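Putative isomerase YbhH (PDB 6OTV) is probably an isomerase of the PrpF family, related to diaminopimelate epimerase, whose substrate and reaction remain unassigned. Local coordinates at residues V174-D178 with K236-L240; F184-V189 with S229-A234; M196-P202 with I248-I254; P214-D218 with F268-H274. All blocks are in the same frame, centred on the assembly; numbering follows the deposited sequence.

Interaction 1: V174-D178 with K236-L240; sequences VFPTD and KAMGL. With EDO (1,2-ethanediol), chain M.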
loop_
_atom_site.group_PDB
_atom_site.type_symbol
_atom_site.label_atom_id
_atom_site.label_comp_id
_atom_site.label_asym_id
_atom_site.label_seq_id
_atom_site.Cartn_x
_atom_site.Cartn_y
_atom_site.Cartn_z
ATOM N N VAL A 174 5.050 9.066 -15.121
ATOM C CA VAL A 174 6.344 8.453 -15.407
ATOM C C VAL A 174 7.149 9.339 -16.348
ATOM O O VAL A 174 8.348 9.559 -16.142
ATOM C CB VAL A 174 6.154 7.038 -15.982
ATOM C CG1 VAL A 174 7.482 6.480 -16.468
ATOM C CG2 VAL A 174 5.533 6.121 -14.937
ATOM N N PHE A 175 6.502 9.870 -17.385
ATOM C CA PHE A 175 7.117 10.815 -18.312
ATOM C C PHE A 175 6.405 12.153 -18.167
ATOM O O PHE A 175 5.381 12.393 -18.824
ATOM C CB PHE A 175 7.038 10.301 -19.751
ATOM C CG PHE A 175 7.705 8.970 -19.945
ATOM C CD1 PHE A 175 9.080 8.884 -20.110
ATOM C CD2 PHE A 175 6.961 7.800 -19.947
ATOM C CE1 PHE A 175 9.699 7.658 -20.277
ATOM C CE2 PHE A 175 7.575 6.568 -20.116
ATOM C CZ PHE A 175 8.947 6.498 -20.281
ATOM N N PRO A 176 6.899 13.053 -17.311
ATOM C CA PRO A 176 6.185 14.320 -17.082
ATOM C C PRO A 176 6.036 15.176 -18.326
ATOM O O PRO A 176 5.052 15.917 -18.441
ATOM C CB PRO A 176 7.050 15.019 -16.024
ATOM C CG PRO A 176 7.818 13.920 -15.366
ATOM C CD PRO A 176 8.076 12.910 -16.439
ATOM N N THR A 177 6.982 15.104 -19.261
ATOM C CA THR A 177 6.884 15.856 -20.506
ATOM C C THR A 177 5.958 15.202 -21.523
ATOM O O THR A 177 5.818 15.728 -22.631
ATOM C CB THR A 177 8.271 16.029 -21.133
ATOM O OG1 THR A 177 8.739 14.764 -21.616
ATOM C CG2 THR A 177 9.258 16.570 -20.110
ATOM N N ASP A 178 5.340 14.071 -21.176
ATOM C CA ASP A 178 4.483 13.296 -22.072
ATOM C C ASP A 178 5.232 12.799 -23.305
ATOM O O ASP A 178 4.611 12.450 -24.315
ATOM C CB ASP A 178 3.241 14.093 -22.490
ATOM C CG ASP A 178 2.416 14.550 -21.303
ATOM O OD1 ASP A 178 2.729 15.616 -20.735
ATOM O OD2 ASP A 178 1.459 13.838 -20.935
ATOM N N LYS A 236 11.931 22.579 -16.125
ATOM C CA LYS A 236 10.781 23.380 -16.530
ATOM C C LYS A 236 9.855 22.595 -17.449
ATOM O O LYS A 236 8.639 22.819 -17.444
ATOM C CB LYS A 236 11.248 24.666 -17.216
ATOM N N ALA A 237 10.405 21.666 -18.232
ATOM C CA ALA A 237 9.594 20.865 -19.138
ATOM C C ALA A 237 8.848 19.743 -18.428
ATOM O O ALA A 237 7.830 19.271 -18.945
ATOM C CB ALA A 237 10.470 20.276 -20.246
ATOM N N MET A 238 9.326 19.307 -17.263
ATOM C CA MET A 238 8.704 18.220 -16.520
ATOM C C MET A 238 7.681 18.706 -15.501
ATOM O O MET A 238 7.387 17.983 -14.540
ATOM C CB MET A 238 9.771 17.382 -15.815
ATOM C CG MET A 238 10.561 16.472 -16.732
ATOM S SD MET A 238 11.849 15.623 -15.806
ATOM C CE MET A 238 12.541 17.015 -14.939
ATOM N N GLY A 239 7.136 19.905 -15.682
ATOM C CA GLY A 239 6.136 20.425 -14.778
ATOM C C GLY A 239 6.678 21.163 -13.576
ATOM O O GLY A 239 5.887 21.582 -12.720
ATOM N N LEU A 240 7.991 21.322 -13.471
ATOM C CA LEU A 240 8.592 22.118 -12.415
ATOM C C LEU A 240 8.961 23.488 -12.992
ATOM O O LEU A 240 8.506 23.862 -14.080
ATOM C CB LEU A 240 9.801 21.379 -11.819
ATOM C CG LEU A 240 9.894 19.846 -11.824
ATOM C CD1 LEU A 240 11.168 19.404 -11.110
ATOM C CD2 LEU A 240 8.675 19.168 -11.205
HETATM C C1 EDO M . 2.695 8.291 -18.411
HETATM O O1 EDO M . 3.789 9.197 -18.219
HETATM C C2 EDO M . 2.631 7.302 -17.252
HETATM O O2 EDO M . 2.497 8.013 -16.015
#
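Pro176 and Met238 bring the two backbones to within 4.7 Å, CA to CA, where a type I beta turn running from Phe175 to Asp178 rests against the C-terminal end of helix 221-237. The turn is closed by Asp178 N on Phe175 O, and Pro176 takes its second position, where the ring's fixed phi is just what a type I turn needs. Met238 is the first residue to depart from helical angles. Gly239 follows at a left-handed phi of 87°, which glycine readily adopts, and the chain leaves the helix there.

No hydrogen bond joins the segments; the contact rests on van der Waals packing, some of it with carbonyl oxygens, as where Thr177 CG2 lies 3.3 Å from Ala237 O. The Pro176 ring lies alongside the Met238 side chain, both pointing the same way, with Pro176 CB 3.6 Å from Met238 CB. Thr177 turns its methyl inward: CG2 sits 3.6 Å from Met238 CG and also meets Ala237 CB at 3.9 Å, the small Ala237 leaving room for it. The Thr177 hydroxyl is engaged by Asp182, and the Met238 side chain continues to Cys191 and Pro249.

At the start of segment 174-178, a 1,2-ethanediol probably left from crystallisation bridges two successive amides. Val174 N reaches its O2 and Phe175 N its O1, each at 2.9 Å and nearly straight, with O1 also lying at the edge of the Phe175 ring.

Interaction 2: F184-V189 with S229-A234; sequences FDDVPV and SIRLQA
A tight beta hairpin, with a type I' turn from Phe184 to Val187, leans on helix 221-237 through Phe184, Asp185 and the two valines of its second strand. Both central residues of the turn, Asp185 and Asp186, have positive phi, and aspartate tolerates this left-handed region better than most residues do. Phe184, the first residue of the turn, meets the helix broadly: Gln233 C and Ala234 CA lie over one face of its ring, with Phe184 CZ 4.0 Å from Ala234 CA. The small side chain of Ala234 lets the helix backbone come this close. Along the ring's rim, Phe184 CD1 meets the aliphatic part of Gln233, 3.6 Å from Gln233 CG.

Ile230 lies against the side of the hairpin that faces the helix and branches to serve several partners. Its CG2, placed anti to the backbone N, reaches Phe184 CB at 3.9 Å and Val189 CG1 at 4.1 Å. The longer arm extends past CG1 and puts CD1 4.3 Å from Val187 CB. A beta-branched residue thus fills the groove between aromatic and valines, with Ile201 of the next strand beside it.

At the exposed end of the turn the chemistry becomes polar. Asp185 carries CG beside its backbone N (chi1 -51°), which aims the carboxylate at the helix. There Ser229 OG donates a short hydrogen bond of 2.5 Å to Asp185 OD2, on that oxygen's syn lone pair.

The whole is a two-residue type I' hairpin packed on a helix through Phe184, Val187 and Val189, with Asp185 bound to Ser229 at its exposed end.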
loop_
_atom_site.group_PDB
_atom_site.type_symbol
_atom_site.label_atom_id
_atom_site.label_comp_id
_atom_site.label_asym_id
_atom_site.label_seq_id
_atom_site.Cartn_x
_atom_site.Cartn_y
_atom_site.Cartn_z
ATOM N N PHE A 184 16.946 18.884 -25.962
ATOM C CA PHE A 184 17.392 20.153 -25.409
ATOM C C PHE A 184 18.824 20.379 -25.865
ATOM O O PHE A 184 19.680 19.511 -25.665
ATOM C CB PHE A 184 17.305 20.163 -23.879
ATOM C CG PHE A 184 15.939 19.834 -23.346
ATOM C CD1 PHE A 184 14.949 20.800 -23.292
ATOM C CD2 PHE A 184 15.647 18.560 -22.894
ATOM C CE1 PHE A 184 13.694 20.499 -22.799
ATOM C CE2 PHE A 184 14.397 18.253 -22.399
ATOM C CZ PHE A 184 13.418 19.223 -22.352
ATOM N N ASP A 185 19.073 21.531 -26.490
ATOM C CA ASP A 185 20.390 21.860 -27.035
ATOM C C ASP A 185 20.850 20.800 -28.033
ATOM O O ASP A 185 22.021 20.418 -28.066
ATOM C CB ASP A 185 21.421 22.044 -25.918
ATOM C CG ASP A 185 20.944 22.994 -24.836
ATOM O OD1 ASP A 185 19.840 23.560 -24.984
ATOM O OD2 ASP A 185 21.671 23.172 -23.836
ATOM N N ASP A 186 19.906 20.308 -28.842
ATOM C CA ASP A 186 20.170 19.313 -29.884
ATOM C C ASP A 186 20.743 18.018 -29.314
ATOM O O ASP A 186 21.498 17.312 -29.986
ATOM C CB ASP A 186 21.094 19.879 -30.968
ATOM C CG ASP A 186 20.545 21.147 -31.590
ATOM O OD1 ASP A 186 19.315 21.221 -31.800
ATOM O OD2 ASP A 186 21.339 22.074 -31.862
ATOM N N VAL A 187 20.383 17.690 -28.077
ATOM C CA VAL A 187 20.822 16.471 -27.413
ATOM C C VAL A 187 19.586 15.639 -27.092
ATOM O O VAL A 187 18.714 16.095 -26.347
ATOM C CB VAL A 187 21.624 16.761 -26.133
ATOM C CG1 VAL A 187 22.039 15.460 -25.459
ATOM C CG2 VAL A 187 22.837 17.624 -26.444
ATOM N N PRO A 188 19.459 14.423 -27.623
ATOM C CA PRO A 188 18.304 13.577 -27.280
ATOM C C PRO A 188 18.427 13.063 -25.854
ATOM O O PRO A 188 19.401 12.392 -25.508
ATOM C CB PRO A 188 18.382 12.438 -28.304
ATOM C CG PRO A 188 19.835 12.354 -28.651
ATOM C CD PRO A 188 20.365 13.765 -28.582
ATOM N N VAL A 189 17.437 13.386 -25.020
ATOM C CA VAL A 189 17.420 12.972 -23.624
ATOM C C VAL A 189 16.078 12.314 -23.322
ATOM O O VAL A 189 15.160 12.309 -24.141
ATOM C CB VAL A 189 17.671 14.147 -22.655
ATOM C CG1 VAL A 189 18.971 14.866 -23.003
ATOM C CG2 VAL A 189 16.489 15.108 -22.661
ATOM N N SER A 229 22.545 23.530 -18.439
ATOM C CA SER A 229 21.643 24.054 -19.460
ATOM C C SER A 229 20.525 23.068 -19.767
ATOM O O SER A 229 19.370 23.463 -19.956
ATOM C CB SER A 229 22.428 24.383 -20.732
ATOM O OG SER A 229 21.555 24.668 -21.810
ATOM N N ILE A 230 20.850 21.776 -19.811
ATOM C CA ILE A 230 19.835 20.769 -20.086
ATOM C C ILE A 230 18.976 20.505 -18.853
ATOM O O ILE A 230 17.776 20.238 -18.976
ATOM C CB ILE A 230 20.499 19.481 -20.600
ATOM C CG1 ILE A 230 21.440 19.799 -21.763
ATOM C CG2 ILE A 230 19.450 18.470 -21.033
ATOM C CD1 ILE A 230 22.227 18.604 -22.257
ATOM N N ARG A 231 19.559 20.590 -17.653
ATOM C CA ARG A 231 18.801 20.280 -16.443
ATOM C C ARG A 231 17.754 21.347 -16.157
ATOM O O ARG A 231 16.592 21.030 -15.877
ATOM C CB ARG A 231 19.737 20.125 -15.248
ATOM C CG ARG A 231 19.001 19.681 -13.993
ATOM C CD ARG A 231 19.916 19.618 -12.791
ATOM N NE ARG A 231 20.189 20.935 -12.227
ATOM C CZ ARG A 231 19.461 21.505 -11.272
ATOM N NH1 ARG A 231 18.409 20.873 -10.767
ATOM N NH2 ARG A 231 19.785 22.708 -10.819
ATOM N N LEU A 232 18.156 22.622 -16.197
ATOM C CA LEU A 232 17.193 23.704 -16.015
ATOM C C LEU A 232 16.087 23.627 -17.060
ATOM O O LEU A 232 14.912 23.855 -16.752
ATOM C CB LEU A 232 17.902 25.058 -16.085
ATOM C CG LEU A 232 19.096 25.290 -15.155
ATOM C CD1 LEU A 232 19.764 26.621 -15.463
ATOM C CD2 LEU A 232 18.672 25.228 -13.697
ATOM N N GLN A 233 16.446 23.288 -18.299
ATOM C CA GLN A 233 15.450 23.168 -19.356
ATOM C C GLN A 233 14.554 21.954 -19.136
ATOM O O GLN A 233 13.346 22.011 -19.398
ATOM C CB GLN A 233 16.149 23.091 -20.714
ATOM C CG GLN A 233 15.537 23.968 -21.795
ATOM C CD GLN A 233 16.396 24.029 -23.047
ATOM O OE1 GLN A 233 17.625 23.987 -22.975
ATOM N NE2 GLN A 233 15.750 24.121 -24.205
ATOM N N ALA A 234 15.124 20.847 -18.649
ATOM C CA ALA A 234 14.333 19.638 -18.438
ATOM C C ALA A 234 13.393 19.788 -17.249
ATOM O O ALA A 234 12.263 19.285 -17.277
ATOM C CB ALA A 234 15.252 18.431 -18.242
#

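Interaction 3: M196-P202 with I248-I254; sequences MPVVIIP and IPKPVLI
Val199, Ile201, Val252 and Ile254 mark the tight part of this five-bridge parallel beta ladder, formed by strands 197-202 and 250-254, whose axes approach to 4.6 Å at an angle of 28°. The bonds here are regular: Ile201 N meets Val252 O at 2.8 Å and 172°, nearly along the C=O axis, and Ile254 N meets Ile201 O at 2.9 Å. Beta-branched residues suit such extended backbone. Ile254 places CG1 between N and C (chi1 65°), and this brings its CD1 to 3.6 Å from Ile200 CG2. On the other face Val199 CG1 packs 3.9 Å from Pro251 CB. Pro251 costs no bond to 197-202, since Lys250 and Val252 supply the amides on that side.

Looser features lie near the start of the strands. Lys250 N still bonds Pro197 O at 2.9 Å, but Val199 N reaches Lys250 O only weakly. Met196 and Lys250, both partly exposed, touch through flexible chains, Met196 SD lying 4.0 Å from Lys250 CG. The ammonium turns back to Val247 O, while an acetate, probably from the crystallisation liquor, lies about 3 Å from the Met196 side chain.

Both are inner strands: 187-193 flanks 197-202 antiparallel, and 263-267 does the same along 250-255. Helix 279-290 packs over Val198, Ile200 and Val252; Ile201, on the reverse face, meets Ile230 of helix 221-237.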
loop_
_atom_site.group_PDB
_atom_site.type_symbol
_atom_site.label_atom_id
_atom_site.label_comp_id
_atom_site.label_asym_id
_atom_site.label_seq_id
_atom_site.Cartn_x
_atom_site.Cartn_y
_atom_site.Cartn_z
ATOM N N MET A 196 12.774 8.747 -8.555
ATOM C CA MET A 196 13.536 9.986 -8.587
ATOM C C MET A 196 13.355 10.634 -9.954
ATOM O O MET A 196 13.465 9.952 -10.979
ATOM C CB MET A 196 15.018 9.721 -8.306
ATOM C CG MET A 196 15.918 10.946 -8.425
ATOM S SD MET A 196 15.616 12.182 -7.143
ATOM C CE MET A 196 16.083 11.265 -5.678
ATOM N N PRO A 197 13.046 11.929 -10.014
ATOM C CA PRO A 197 13.041 12.628 -11.309
ATOM C C PRO A 197 14.464 12.764 -11.829
ATOM O O PRO A 197 15.320 13.361 -11.174
ATOM C CB PRO A 197 12.428 13.995 -10.975
ATOM C CG PRO A 197 11.763 13.818 -9.646
ATOM C CD PRO A 197 12.564 12.788 -8.921
ATOM N N VAL A 198 14.721 12.188 -13.002
ATOM C CA VAL A 198 16.039 12.253 -13.619
ATOM C C VAL A 198 15.887 12.626 -15.085
ATOM O O VAL A 198 14.842 12.400 -15.702
ATOM C CB VAL A 198 16.826 10.925 -13.490
ATOM C CG1 VAL A 198 16.977 10.515 -12.029
ATOM C CG2 VAL A 198 16.164 9.823 -14.306
ATOM N N VAL A 199 16.946 13.209 -15.638
ATOM C CA VAL A 199 17.056 13.456 -17.069
ATOM C C VAL A 199 18.239 12.640 -17.575
ATOM O O VAL A 199 19.379 12.841 -17.137
ATOM C CB VAL A 199 17.210 14.954 -17.390
ATOM C CG1 VAL A 199 18.180 15.623 -16.426
ATOM C CG2 VAL A 199 17.652 15.149 -18.830
ATOM N N ILE A 200 17.960 11.705 -18.473
ATOM C CA ILE A 200 18.952 10.745 -18.937
ATOM C C ILE A 200 19.597 11.291 -20.202
ATOM O O ILE A 200 18.916 11.524 -21.206
ATOM C CB ILE A 200 18.309 9.373 -19.179
ATOM C CG1 ILE A 200 17.768 8.826 -17.856
ATOM C CG2 ILE A 200 19.302 8.412 -19.811
ATOM C CD1 ILE A 200 16.883 7.630 -18.008
ATOM N N ILE A 201 20.909 11.504 -20.152
ATOM C CA ILE A 201 21.659 12.153 -21.219
ATOM C C ILE A 201 22.759 11.203 -21.671
ATOM O O ILE A 201 23.542 10.743 -20.837
ATOM C CB ILE A 201 22.270 13.493 -20.771
ATOM C CG1 ILE A 201 21.213 14.364 -20.091
ATOM C CG2 ILE A 201 22.907 14.211 -21.958
ATOM C CD1 ILE A 201 21.785 15.551 -19.352
ATOM N N PRO A 202 22.860 10.884 -22.961
ATOM C CA PRO A 202 24.007 10.099 -23.441
ATOM C C PRO A 202 25.305 10.877 -23.281
ATOM O O PRO A 202 25.415 12.030 -23.706
ATOM C CB PRO A 202 23.675 9.849 -24.918
ATOM C CG PRO A 202 22.195 10.048 -25.023
ATOM C CD PRO A 202 21.860 11.106 -24.018
ATOM N N ILE A 248 16.571 18.542 -7.873
ATOM C CA ILE A 248 15.975 17.689 -8.897
ATOM C C ILE A 248 15.717 18.532 -10.144
ATOM O O ILE A 248 15.563 19.758 -10.038
ATOM C CB ILE A 248 14.682 17.027 -8.388
ATOM C CG1 ILE A 248 13.661 18.108 -8.026
ATOM C CG2 ILE A 248 14.962 16.131 -7.192
ATOM C CD1 ILE A 248 12.286 17.598 -7.735
ATOM N N PRO A 249 15.684 17.932 -11.354
ATOM C CA PRO A 249 15.952 16.508 -11.596
ATOM C C PRO A 249 17.438 16.195 -11.520
ATOM O O PRO A 249 18.254 17.080 -11.761
ATOM C CB PRO A 249 15.424 16.290 -13.012
ATOM C CG PRO A 249 15.682 17.598 -13.676
ATOM C CD PRO A 249 15.356 18.631 -12.611
ATOM N N LYS A 250 17.779 14.963 -11.170
ATOM C CA LYS A 250 19.174 14.554 -11.137
ATOM C C LYS A 250 19.612 14.156 -12.541
ATOM O O LYS A 250 19.080 13.185 -13.090
ATOM C CB LYS A 250 19.366 13.384 -10.183
ATOM C CG LYS A 250 18.970 13.667 -8.748
ATOM C CD LYS A 250 20.183 13.900 -7.854
ATOM C CE LYS A 250 19.800 13.841 -6.371
ATOM N NZ LYS A 250 18.681 14.772 -6.040
ATOM N N PRO A 251 20.548 14.876 -13.161
ATOM C CA PRO A 251 21.017 14.474 -14.493
ATOM C C PRO A 251 21.915 13.250 -14.412
ATOM O O PRO A 251 22.708 13.098 -13.479
ATOM C CB PRO A 251 21.781 15.707 -14.992
ATOM C CG PRO A 251 22.201 16.416 -13.753
ATOM C CD PRO A 251 21.133 16.157 -12.729
ATOM N N VAL A 252 21.763 12.360 -15.391
ATOM C CA VAL A 252 22.501 11.102 -15.440
ATOM C C VAL A 252 23.128 10.961 -16.818
ATOM O O VAL A 252 22.413 10.898 -17.825
ATOM C CB VAL A 252 21.605 9.888 -15.147
ATOM C CG1 VAL A 252 22.427 8.617 -15.249
ATOM C CG2 VAL A 252 20.956 10.015 -13.774
ATOM N N LEU A 253 24.456 10.902 -16.863
ATOM C CA LEU A 253 25.157 10.567 -18.094
ATOM C C LEU A 253 25.213 9.051 -18.246
ATOM O O LEU A 253 25.605 8.343 -17.314
ATOM C CB LEU A 253 26.568 11.153 -18.088
ATOM C CG LEU A 253 26.682 12.675 -17.998
ATOM C CD1 LEU A 253 28.131 13.101 -18.161
ATOM C CD2 LEU A 253 25.806 13.335 -19.050
ATOM N N ILE A 254 24.810 8.549 -19.411
ATOM C CA ILE A 254 24.773 7.112 -19.643
ATOM C C ILE A 254 25.686 6.751 -20.808
ATOM O O ILE A 254 25.936 7.550 -21.715
ATOM C CB ILE A 254 23.343 6.588 -19.897
ATOM C CG1 ILE A 254 22.774 7.155 -21.198
ATOM C CG2 ILE A 254 22.439 6.916 -18.717
ATOM C CD1 ILE A 254 21.570 6.392 -21.711
#

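Interaction 4: P214-D218 with F268-H274; sequences PAELD and FMPHSCH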
loop_
_atom_site.group_PDB
_atom_site.type_symbol
_atom_site.label_atom_id
_atom_site.label_comp_id
_atom_site.label_asym_id
_atom_site.label_seq_id
_atom_site.Cartn_x
_atom_site.Cartn_y
_atom_site.Cartn_z
ATOM N N PRO A 214 34.732 10.466 -11.363
ATOM C CA PRO A 214 33.918 11.590 -10.867
ATOM C C PRO A 214 34.700 12.881 -10.686
ATOM O O PRO A 214 34.161 13.966 -10.941
ATOM C CB PRO A 214 33.380 11.059 -9.531
ATOM C CG PRO A 214 33.342 9.577 -9.710
ATOM C CD PRO A 214 34.528 9.236 -10.576
ATOM N N ALA A 215 35.963 12.795 -10.259
ATOM C CA ALA A 215 36.766 14.001 -10.084
ATOM C C ALA A 215 37.065 14.667 -11.422
ATOM O O ALA A 215 37.010 15.897 -11.534
ATOM C CB ALA A 215 38.063 13.668 -9.347
ATOM N N GLU A 216 37.384 13.872 -12.446
ATOM C CA GLU A 216 37.651 14.434 -13.766
ATOM C C GLU A 216 36.410 15.104 -14.343
ATOM O O GLU A 216 36.509 16.129 -15.027
ATOM C CB GLU A 216 38.155 13.343 -14.709
ATOM C CG GLU A 216 39.380 12.598 -14.213
ATOM C CD GLU A 216 39.707 11.389 -15.070
ATOM O OE1 GLU A 216 38.923 11.086 -15.995
ATOM O OE2 GLU A 216 40.744 10.740 -14.818
ATOM N N LEU A 217 35.231 14.536 -14.081
ATOM C CA LEU A 217 34.000 15.138 -14.580
ATOM C C LEU A 217 33.694 16.445 -13.859
ATOM O O LEU A 217 33.172 17.387 -14.468
ATOM C CB LEU A 217 32.838 14.158 -14.430
ATOM C CG LEU A 217 32.952 12.860 -15.230
ATOM C CD1 LEU A 217 31.816 11.924 -14.868
ATOM C CD2 LEU A 217 32.957 13.146 -16.726
ATOM N N ASP A 218 34.012 16.522 -12.564
ATOM C CA ASP A 218 33.776 17.755 -11.820
ATOM C C ASP A 218 34.732 18.863 -12.244
ATOM O O ASP A 218 34.394 20.047 -12.130
ATOM C CB ASP A 218 33.893 17.495 -10.318
ATOM C CG ASP A 218 32.768 16.631 -9.788
ATOM O OD1 ASP A 218 31.673 16.654 -10.388
ATOM O OD2 ASP A 218 32.975 15.932 -8.773
ATOM N N PHE A 268 24.706 12.656 -11.328
ATOM C CA PHE A 268 24.970 14.005 -10.848
ATOM C C PHE A 268 23.922 14.425 -9.823
ATOM O O PHE A 268 22.729 14.148 -9.988
ATOM C CB PHE A 268 25.022 14.993 -12.015
ATOM C CG PHE A 268 26.288 14.894 -12.820
ATOM C CD1 PHE A 268 27.380 15.693 -12.517
ATOM C CD2 PHE A 268 26.399 13.985 -13.862
ATOM C CE1 PHE A 268 28.552 15.599 -13.248
ATOM C CE2 PHE A 268 27.570 13.887 -14.596
ATOM C CZ PHE A 268 28.646 14.695 -14.289
ATOM N N MET A 269 24.373 15.112 -8.765
ATOM C CA MET A 269 23.557 15.274 -7.563
ATOM C C MET A 269 23.123 16.698 -7.217
ATOM O O MET A 269 23.071 17.030 -6.026
ATOM C CB MET A 269 24.319 14.715 -6.359
ATOM C CG MET A 269 24.949 13.352 -6.575
ATOM S SD MET A 269 26.070 12.909 -5.228
ATOM C CE MET A 269 27.354 14.141 -5.425
ATOM N N PRO A 270 22.779 17.573 -8.181
ATOM C CA PRO A 270 22.799 17.575 -9.646
ATOM C C PRO A 270 24.054 18.222 -10.217
ATOM O O PRO A 270 24.269 18.187 -11.428
ATOM C CB PRO A 270 21.554 18.397 -10.012
ATOM C CG PRO A 270 20.940 18.842 -8.702
ATOM C CD PRO A 270 22.015 18.724 -7.684
ATOM N N HIS A 271 24.871 18.810 -9.345
ATOM C CA HIS A 271 26.051 19.548 -9.777
ATOM C C HIS A 271 27.303 18.676 -9.789
ATOM O O HIS A 271 28.056 18.683 -10.767
ATOM C CB HIS A 271 26.265 20.770 -8.877
ATOM C CG HIS A 271 25.029 21.588 -8.658
ATOM N ND1 HIS A 271 24.343 22.195 -9.688
ATOM C CD2 HIS A 271 24.362 21.906 -7.524
ATOM C CE1 HIS A 271 23.303 22.847 -9.199
ATOM N NE2 HIS A 271 23.292 22.687 -7.887
ATOM N N SER A 272 27.541 17.925 -8.718
ATOM C CA SER A 272 28.715 17.073 -8.602
ATOM C C SER A 272 28.386 15.643 -9.013
ATOM O O SER A 272 27.231 15.214 -8.995
ATOM C CB SER A 272 29.263 17.089 -7.173
ATOM O OG SER A 272 29.753 18.371 -6.828
ATOM N N CYS A 273 29.429 14.900 -9.376
ATOM C CA CYS A 273 29.279 13.519 -9.816
ATOM C C CYS A 273 29.327 12.588 -8.607
ATOM O O CYS A 273 30.293 12.610 -7.836
ATOM C CB CYS A 273 30.365 13.149 -10.826
ATOM S SG CYS A 273 30.190 11.485 -11.527
ATOM N N HIS A 274 28.278 11.783 -8.445
ATOM C CA HIS A 274 28.231 10.789 -7.380
ATOM C C HIS A 274 29.377 9.794 -7.541
ATOM O O HIS A 274 29.668 9.331 -8.649
ATOM C CB HIS A 274 26.879 10.065 -7.418
ATOM C CG HIS A 274 26.477 9.417 -6.125
ATOM N ND1 HIS A 274 27.267 8.497 -5.470
ATOM C CD2 HIS A 274 25.343 9.526 -5.392
ATOM C CE1 HIS A 274 26.648 8.085 -4.377
ATOM N NE2 HIS A 274 25.478 8.694 -4.308
#
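Asp218 and Cys273 make the one hydrogen bond between helix 214-219 and the loop that follows strand 263-267. Cys273 N approaches Asp218 OD1 at 3.0 Å on the syn lone pair, though the bond is bent, with an angle of 143° at the hydrogen. Asp218 keeps CG beside its own N (chi1 -69°), which carries the carboxylate off the helix to the loop backbone, with Asp218 OD1 3.5 Å from Ser272 CA. Aspartate is short enough to do this without pushing the loop away. Its other oxygen, OD2, stands 3.2 Å from Pro214 O; these are two acceptors, not a bond.

The apolar contacts gather round the Cys273 sulfur. Its side chain points toward the helix, and SG touches Leu217 CD1 at 3.7 Å and Pro214 CB at 3.8 Å. The thiol is compact and only weakly polar, which fits it to this buried place between two hydrophobic residues one helical turn apart. Leu217 also reaches Phe268, with CB 4.2 Å from Phe268 CZ, and that ring goes on to pack against Leu224 and Ile227 of helix 221-237.

The loop's own backbone supplies the rest. The peptide before Pro270 is cis, and Met269 N bonds to Ser272 O at 2.9 Å across the bend. His274, the residue after Cys273, turns from the helix, about 4 Å from a phosphate that probably came from the crystallisation liquor.

One carboxylate-to-amide bond beside a small apolar patch suggests that the helix helps to position the loop at Cys273.

Overall arrangement
Interaction 3 is the core of the group: a parallel strand pair held by repeated backbone bonds, with nearly all its residues buried. Interactions 1 and 2 share helix 221-237, the first at its C-terminal end and the second on its flank; they meet where Ala237 touches Phe184. Arg231 of that helix faces away from the hairpin, packing on Pro249 of interaction 3 and Pro270 of interaction 4. Interaction 4 extends interaction 3 directly, since Pro251 O probably accepts a hydrogen bond from Phe268 N. Interactions 1 and 4 are partly buried, and 2 is buried but ends at an exposed turn; 2 and 4 add an aspartate bond, to Ser229 OG and Cys273 N respectively, and 1 has none.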